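Local coordinates for glycoside hydrolase family 81 (Clostridium thermocellum, PDB 6FOP), which probably hydrolyses beta-1,3-glucans such as laminarin as part of the cellulosome's polysaccharide-degrading machinery, at residues Thr683-Asn688 against Met711-Gly716. Numbering follows the deposited sequence. Where two conformers were deposited one is given.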
ATOM      1  N   THR A 683      18.694  -4.882  24.954  1.00 14.94           N
ATOM      2  CA  THR A 683      17.822  -5.971  25.367  1.00 15.82           C
ATOM      3  C   THR A 683      17.252  -6.613  24.101  1.00 15.44           C
ATOM      4  O   THR A 683      16.779  -5.922  23.173  1.00 17.50           O
ATOM      5  CB  THR A 683      16.702  -5.514  26.324  1.00 17.01           C
ATOM      6  OG1 THR A 683      17.296  -4.981  27.508  1.00 18.36           O
ATOM      7  CG2 THR A 683      15.807  -6.669  26.693  1.00 17.99           C
ATOM      8  N   TYR A 684      17.315  -7.931  24.066  1.00 15.12           N
ATOM      9  CA  TYR A 684      16.942  -8.727  22.915  1.00 15.13           C
ATOM     10  C   TYR A 684      15.683  -9.500  23.265  1.00 15.17           C
ATOM     11  O   TYR A 684      15.635 -10.156  24.323  1.00 16.14           O
ATOM     12  CB  TYR A 684      18.080  -9.690  22.607  1.00 15.57           C
ATOM     13  CG  TYR A 684      19.428  -9.043  22.404  1.00 15.80           C
ATOM     14  CD1 TYR A 684      20.225  -8.692  23.474  1.00 16.88           C
ATOM     15  CD2 TYR A 684      19.918  -8.799  21.124  1.00 16.58           C
ATOM     16  CE1 TYR A 684      21.454  -8.102  23.308  1.00 18.15           C
ATOM     17  CE2 TYR A 684      21.161  -8.207  20.943  1.00 16.84           C
ATOM     18  CZ  TYR A 684      21.922  -7.853  22.036  1.00 17.64           C
ATOM     19  OH  TYR A 684      23.156  -7.286  21.882  1.00 20.62           O
ATOM     20  N   VAL A 685      14.669  -9.435  22.419  1.00 15.09           N
ATOM     21  CA  VAL A 685      13.399 -10.103  22.653  1.00 14.98           C
ATOM     22  C   VAL A 685      13.103 -10.983  21.454  1.00 14.20           C
ATOM     23  O   VAL A 685      13.182 -10.519  20.309  1.00 15.66           O
ATOM     24  CB  VAL A 685      12.243  -9.120  22.855  1.00 15.75           C
ATOM     25  CG1 VAL A 685      10.957  -9.864  23.198  1.00 16.39           C
ATOM     26  CG2 VAL A 685      12.624  -8.081  23.924  1.00 16.09           C
ATOM     27  N   VAL A 686      12.798 -12.237  21.694  1.00 14.70           N
ATOM     28  CA  VAL A 686      12.440 -13.189  20.639  1.00 15.08           C
ATOM     29  C   VAL A 686      11.128 -13.879  20.999  1.00 16.02           C
ATOM     30  O   VAL A 686      10.918 -14.252  22.159  1.00 16.40           O
ATOM     31  CB  VAL A 686      13.520 -14.270  20.499  1.00 16.65           C
ATOM     32  CG1 VAL A 686      13.114 -15.358  19.517  1.00 18.71           C
ATOM     33  CG2 VAL A 686      14.835 -13.644  20.092  1.00 17.51           C
ATOM     34  N   TYR A 687      10.280 -14.138  20.006  1.00 14.63           N
ATOM     35  CA  TYR A 687       9.167 -15.040  20.178  1.00 16.50           C
ATOM     36  C   TYR A 687       9.379 -16.239  19.273  1.00 14.78           C
ATOM     37  O   TYR A 687       9.610 -16.089  18.063  1.00 15.77           O
ATOM     38  CB  TYR A 687       7.796 -14.399  19.900  1.00 15.91           C
ATOM     39  CG  TYR A 687       6.704 -15.359  20.322  1.00 16.55           C
ATOM     40  CD1 TYR A 687       6.398 -15.529  21.666  1.00 17.62           C
ATOM     41  CD2 TYR A 687       6.065 -16.188  19.423  1.00 15.94           C
ATOM     42  CE1 TYR A 687       5.475 -16.460  22.079  1.00 19.08           C
ATOM     43  CE2 TYR A 687       5.128 -17.129  19.844  1.00 17.69           C
ATOM     44  CZ  TYR A 687       4.833 -17.254  21.180  1.00 18.96           C
ATOM     45  OH  TYR A 687       3.919 -18.187  21.620  1.00 22.34           O
ATOM     46  N   ASN A 688       9.313 -17.435  19.840  1.00 15.58           N
ATOM     47  CA  ASN A 688       9.364 -18.682  19.079  1.00 16.19           C
ATOM     48  C   ASN A 688       7.971 -19.250  18.972  1.00 16.79           C
ATOM     49  O   ASN A 688       7.454 -19.800  19.946  1.00 17.89           O
ATOM     50  CB  ASN A 688      10.313 -19.664  19.777  1.00 17.30           C
ATOM     51  CG  ASN A 688      10.440 -20.994  19.067  1.00 18.71           C
ATOM     52  OD1 ASN A 688       9.828 -21.246  18.012  1.00 20.31           O
ATOM     53  ND2 ASN A 688      11.256 -21.868  19.649  1.00 20.03           N
ATOM     54  N   MET A 711       8.096 -16.618  24.593  1.00 18.82           N
ATOM     55  CA  MET A 711       8.872 -15.382  24.512  0.58 18.12           C
ATOM     56  C   MET A 711      10.079 -15.480  25.427  1.00 17.61           C
ATOM     57  O   MET A 711       9.995 -16.002  26.545  1.00 21.75           O
ATOM     58  CB  MET A 711       8.042 -14.145  24.903  0.58 19.03           C
ATOM     59  CG  MET A 711       8.722 -12.803  24.630  0.58 18.94           C
ATOM     60  SD  MET A 711       7.635 -11.347  24.576  0.58 18.84           S
ATOM     61  CE  MET A 711       6.962 -11.540  22.939  0.58 17.43           C
ATOM     62  N   ALA A 712      11.209 -14.983  24.954  1.00 17.15           N
ATOM     63  CA  ALA A 712      12.429 -14.890  25.755  1.00 18.18           C
ATOM     64  C   ALA A 712      12.998 -13.496  25.657  1.00 15.90           C
ATOM     65  O   ALA A 712      12.916 -12.857  24.599  1.00 17.32           O
ATOM     66  CB  ALA A 712      13.448 -15.901  25.315  1.00 19.23           C
ATOM     67  N   VAL A 713      13.576 -13.019  26.761  1.00 17.03           N
ATOM     68  CA  VAL A 713      14.195 -11.717  26.864  1.00 17.24           C
ATOM     69  C   VAL A 713      15.561 -11.882  27.502  1.00 17.41           C
ATOM     70  O   VAL A 713      15.701 -12.569  28.538  1.00 19.01           O
ATOM     71  CB  VAL A 713      13.376 -10.768  27.757  1.00 17.72           C
ATOM     72  CG1 VAL A 713      13.992  -9.378  27.801  1.00 17.78           C
ATOM     73  CG2 VAL A 713      11.906 -10.692  27.286  1.00 18.04           C
ATOM     74  N   SER A 714      16.562 -11.233  26.930  1.00 16.49           N
ATOM     75  CA  SER A 714      17.917 -11.235  27.506  1.00 17.79           C
ATOM     76  C   SER A 714      18.514  -9.855  27.361  1.00 17.14           C
ATOM     77  O   SER A 714      18.433  -9.258  26.290  1.00 17.99           O
ATOM     78  CB  SER A 714      18.800 -12.296  26.867  1.00 18.10           C
ATOM     79  OG  SER A 714      20.111 -12.300  27.447  1.00 19.67           O
ATOM     80  N   THR A 715      19.070  -9.323  28.449  1.00 18.15           N
ATOM     81  CA  THR A 715      19.719  -8.011  28.447  1.00 18.27           C
ATOM     82  C   THR A 715      21.229  -8.153  28.533  1.00 19.62           C
ATOM     83  O   THR A 715      21.737  -8.904  29.369  1.00 22.16           O
ATOM     84  CB  THR A 715      19.218  -7.172  29.629  1.00 19.98           C
ATOM     85  OG1 THR A 715      17.813  -6.955  29.468  1.00 21.04           O
ATOM     86  CG2 THR A 715      19.901  -5.821  29.699  1.00 20.75           C
ATOM     87  N   GLY A 716      21.943  -7.416  27.686  1.00 19.47           N
ATOM     88  CA  GLY A 716      23.390  -7.343  27.764  1.00 19.55           C
ATOM     89  C   GLY A 716      24.080  -8.477  27.053  1.00 20.80           C
ATOM     90  O   GLY A 716      23.459  -9.248  26.312  1.00 23.14           O
TER
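Thr683 and Thr715 meet hydroxyl to hydroxyl, their OG1 atoms 2.8 Å apart in a hydrogen bond. Each OG1 lies anti to its own carbonyl carbon, beside the backbone N, which brings the oxygens together across a non-hydrogen-bonded antiparallel pair. The CG2 methyl of Thr683 runs against Val713, with CG2 to CG1 at 3.4 Å, tighter than a usual carbon contact. Farther along the same face, in the conformer given, Met711, bent at chi3 (-79°), brings SD to 3.9 Å from Val685 CG1 and crosses the valine at a slant. Met711 CB then lies at the edge of the Tyr687 ring, in its plane, 3.9 Å from CD1. Leu306, Pro307 and Pro310 pack on Val685, Tyr687 and Val713 respectively, so this face is turned to a loop from elsewhere in the chain.

The two strands are neighbours in a four-stranded antiparallel sheet near the C-terminus, with 710-715 as an outermost strand. Their directions differ by 168°, and paired N-H...O bonds join Tyr684 with Ser714 and Val686 with Ala712. The bond from Tyr684 N to Ser714 O is nearly straight, at 173°. That carbonyl also sits at the edge of the Tyr684 ring, in plane, 3.4 Å from CD1. Val713 CA adds a C-H...O contact to Tyr684 O at 3.3 Å.

On the opposite face, Val686 and Ala712 both pack against strand 703-706. The phenol of Tyr684 reaches Asp700 through OH and meets Phe698 edge-to-face, while Lys702 NZ binds both Ser714 OG and Gly716 O.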